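Local coordinates for circadian clock oscillator protein KaiA (Nostoc sp., PDB 1R5Q) that probably stimulates autophosphorylation of KaiC as a homodimeric component of the KaiABC oscillator that drives the cyanobacterial circadian clock, at residues R19-L22 with L23-T27. Numbering follows the deposited sequence.
Sequences RQIL and LSYFT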
ATOM      1  N   ARG A  19      -2.390  -4.953  -2.531  1.00 36.62           N
ATOM      2  CA  ARG A  19      -2.320  -5.732  -3.773  1.00 38.14           C
ATOM      3  C   ARG A  19      -3.468  -5.276  -4.683  1.00 38.01           C
ATOM      4  O   ARG A  19      -3.269  -5.001  -5.864  1.00 40.01           O
ATOM      5  CB  ARG A  19      -2.453  -7.238  -3.489  1.00 39.93           C
ATOM      6  CG  ARG A  19      -2.544  -8.082  -4.766  1.00 41.67           C
ATOM      7  CD  ARG A  19      -2.824  -9.556  -4.485  1.00 45.66           C
ATOM      8  NE  ARG A  19      -1.696 -10.220  -3.840  1.00 46.56           N
ATOM      9  CZ  ARG A  19      -1.712 -10.636  -2.577  1.00 48.58           C
ATOM     10  NH1 ARG A  19      -2.805 -10.453  -1.833  1.00 48.77           N
ATOM     11  NH2 ARG A  19      -0.639 -11.230  -2.055  1.00 48.02           N
ATOM     12  N   GLN A  20      -4.671  -5.201  -4.124  1.00 38.36           N
ATOM     13  CA  GLN A  20      -5.831  -4.760  -4.892  1.00 39.08           C
ATOM     14  C   GLN A  20      -5.680  -3.309  -5.403  1.00 38.76           C
ATOM     15  O   GLN A  20      -6.198  -2.972  -6.471  1.00 37.55           O
ATOM     16  CB  GLN A  20      -7.110  -4.916  -4.055  1.00 41.92           C
ATOM     17  CG  GLN A  20      -7.555  -6.390  -3.828  1.00 45.11           C
ATOM     18  CD  GLN A  20      -7.552  -7.237  -5.118  1.00 49.08           C
ATOM     19  OE1 GLN A  20      -8.088  -6.823  -6.157  1.00 49.94           O
ATOM     20  NE2 GLN A  20      -6.944  -8.431  -5.051  1.00 49.45           N
ATOM     21  N   ILE A  21      -4.972  -2.451  -4.660  1.00 36.80           N
ATOM     22  CA  ILE A  21      -4.761  -1.067  -5.114  1.00 34.13           C
ATOM     23  C   ILE A  21      -3.814  -1.103  -6.319  1.00 33.71           C
ATOM     24  O   ILE A  21      -4.053  -0.448  -7.344  1.00 33.69           O
ATOM     25  CB  ILE A  21      -4.135  -0.170  -3.988  1.00 36.15           C
ATOM     26  CG1 ILE A  21      -5.181   0.095  -2.900  1.00 33.75           C
ATOM     27  CG2 ILE A  21      -3.608   1.175  -4.590  1.00 33.82           C
ATOM     28  CD1 ILE A  21      -4.602   0.617  -1.575  1.00 35.87           C
ATOM     29  N   LEU A  22      -2.734  -1.863  -6.213  1.00 30.96           N
ATOM     30  CA  LEU A  22      -1.808  -1.953  -7.332  1.00 32.00           C
ATOM     31  C   LEU A  22      -2.520  -2.483  -8.601  1.00 33.16           C
ATOM     32  O   LEU A  22      -2.401  -1.897  -9.664  1.00 32.55           O
ATOM     33  CB  LEU A  22      -0.643  -2.886  -6.990  1.00 30.94           C
ATOM     34  CG  LEU A  22       0.398  -2.407  -5.964  1.00 32.52           C
ATOM     35  CD1 LEU A  22       1.304  -3.564  -5.552  1.00 29.90           C
ATOM     36  CD2 LEU A  22       1.212  -1.265  -6.557  1.00 30.67           C
ATOM     37  N   LEU A  23      -3.257  -3.586  -8.466  1.00 34.07           N
ATOM     38  CA  LEU A  23      -3.938  -4.197  -9.602  1.00 35.23           C
ATOM     39  C   LEU A  23      -5.057  -3.359 -10.207  1.00 37.73           C
ATOM     40  O   LEU A  23      -5.504  -3.627 -11.327  1.00 38.36           O
ATOM     41  CB  LEU A  23      -4.466  -5.584  -9.214  1.00 36.08           C
ATOM     42  CG  LEU A  23      -3.345  -6.565  -8.821  1.00 35.42           C
ATOM     43  CD1 LEU A  23      -3.910  -7.954  -8.495  1.00 37.22           C
ATOM     44  CD2 LEU A  23      -2.337  -6.641  -9.966  1.00 37.06           C
ATOM     45  N   SER A  24      -5.535  -2.350  -9.488  1.00 37.81           N
ATOM     46  CA  SER A  24      -6.572  -1.521 -10.077  1.00 38.80           C
ATOM     47  C   SER A  24      -6.067  -0.100 -10.285  1.00 37.57           C
ATOM     48  O   SER A  24      -6.806   0.756 -10.771  1.00 38.25           O
ATOM     49  CB  SER A  24      -7.799  -1.492  -9.179  1.00 40.42           C
ATOM     50  OG  SER A  24      -7.578  -0.619  -8.100  1.00 45.31           O
ATOM     51  N   TYR A  25      -4.800   0.148  -9.949  1.00 35.06           N
ATOM     52  CA  TYR A  25      -4.255   1.498 -10.042  1.00 34.66           C
ATOM     53  C   TYR A  25      -4.279   2.168 -11.411  1.00 35.63           C
ATOM     54  O   TYR A  25      -4.474   3.386 -11.520  1.00 33.73           O
ATOM     55  CB  TYR A  25      -2.815   1.547  -9.536  1.00 32.38           C
ATOM     56  CG  TYR A  25      -2.377   2.974  -9.268  1.00 32.84           C
ATOM     57  CD1 TYR A  25      -2.797   3.645  -8.109  1.00 31.50           C
ATOM     58  CD2 TYR A  25      -1.583   3.677 -10.185  1.00 31.70           C
ATOM     59  CE1 TYR A  25      -2.448   4.966  -7.875  1.00 28.48           C
ATOM     60  CE2 TYR A  25      -1.223   5.014  -9.946  1.00 31.18           C
ATOM     61  CZ  TYR A  25      -1.667   5.642  -8.792  1.00 29.92           C
ATOM     62  OH  TYR A  25      -1.375   6.963  -8.579  1.00 31.10           O
ATOM     63  N   PHE A  26      -4.037   1.388 -12.453  1.00 36.61           N
ATOM     64  CA  PHE A  26      -4.028   1.958 -13.783  1.00 38.73           C
ATOM     65  C   PHE A  26      -5.333   1.712 -14.537  1.00 42.69           C
ATOM     66  O   PHE A  26      -5.368   1.755 -15.768  1.00 43.54           O
ATOM     67  CB  PHE A  26      -2.804   1.445 -14.539  1.00 36.29           C
ATOM     68  CG  PHE A  26      -1.499   1.972 -13.981  1.00 34.46           C
ATOM     69  CD1 PHE A  26      -1.209   3.334 -14.043  1.00 31.93           C
ATOM     70  CD2 PHE A  26      -0.559   1.107 -13.409  1.00 32.33           C
ATOM     71  CE1 PHE A  26       0.006   3.830 -13.551  1.00 32.72           C
ATOM     72  CE2 PHE A  26       0.660   1.591 -12.911  1.00 32.54           C
ATOM     73  CZ  PHE A  26       0.946   2.958 -12.984  1.00 31.26           C
ATOM     74  N   THR A  27      -6.400   1.468 -13.775  1.00 45.58           N
ATOM     75  CA  THR A  27      -7.751   1.265 -14.304  1.00 50.25           C
ATOM     76  C   THR A  27      -8.554   2.492 -13.850  1.00 53.79           C
ATOM     77  O   THR A  27      -7.990   3.493 -13.412  1.00 54.74           O
ATOM     78  CB  THR A  27      -8.449   0.014 -13.700  1.00 50.09           C
ATOM     79  OG1 THR A  27      -7.635  -1.147 -13.899  1.00 49.81           O
ATOM     80  CG2 THR A  27      -9.804  -0.231 -14.381  1.00 51.00           C
TER
HETATM   81  O   HOH W   1      -3.010  -1.425 -12.273  1.00 28.00           O
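S24 reaches back over the last turn of helix 8-24 and puts its OG 3.2 Å from the carbonyl oxygen of Q20. The hydroxyl is the donor and sits 18° off the carbonyl plane; a chi1 of 78° wedges OG between the backbone N and the carbonyl carbon, the rotation that turns it back toward the preceding turn. The same oxygen takes a second, weak bond from S24 N, whose better partner is I21 O. With an alanine in place of S24 the hydroxyl donor to Q20 O is gone, and that carbonyl would probably rest more on the weak S24 amide bond.

One residue earlier the helix keeps its regular i to i+4 bond: L23 N meets R19 O at 3.0 Å, nearly straight. Beside this bond the side chains of R19 and L23 run side by side in the same direction, with R19 CG 4.0 Å from L23 CD1, while the guanidinium continues on to a salt bridge with E63 of helix 50-67.

This is the C-terminal end of the first helix of the KaiA C-terminal domain, a four-helix fold. Here i to i+3 bonds appear, S24 N to I21 O and Y25 N to L22 O. A type I beta turn from S24 to T27 follows, closed by T27 N on S24 O. A water bridges the helix end and the turn, donating to L22 O at 2.7 Å and accepting from F26 N.

Y25 has its CG anti to the backbone N (chi1 -164°), which sends the ring past I21 toward helix 82-100; CD1 comes 4.4 Å from I21 CG2, and OH is hydrogen-bonded to D87. F26 turns one ring face to Y25 CD2, which lies 3.7 Å above its centre.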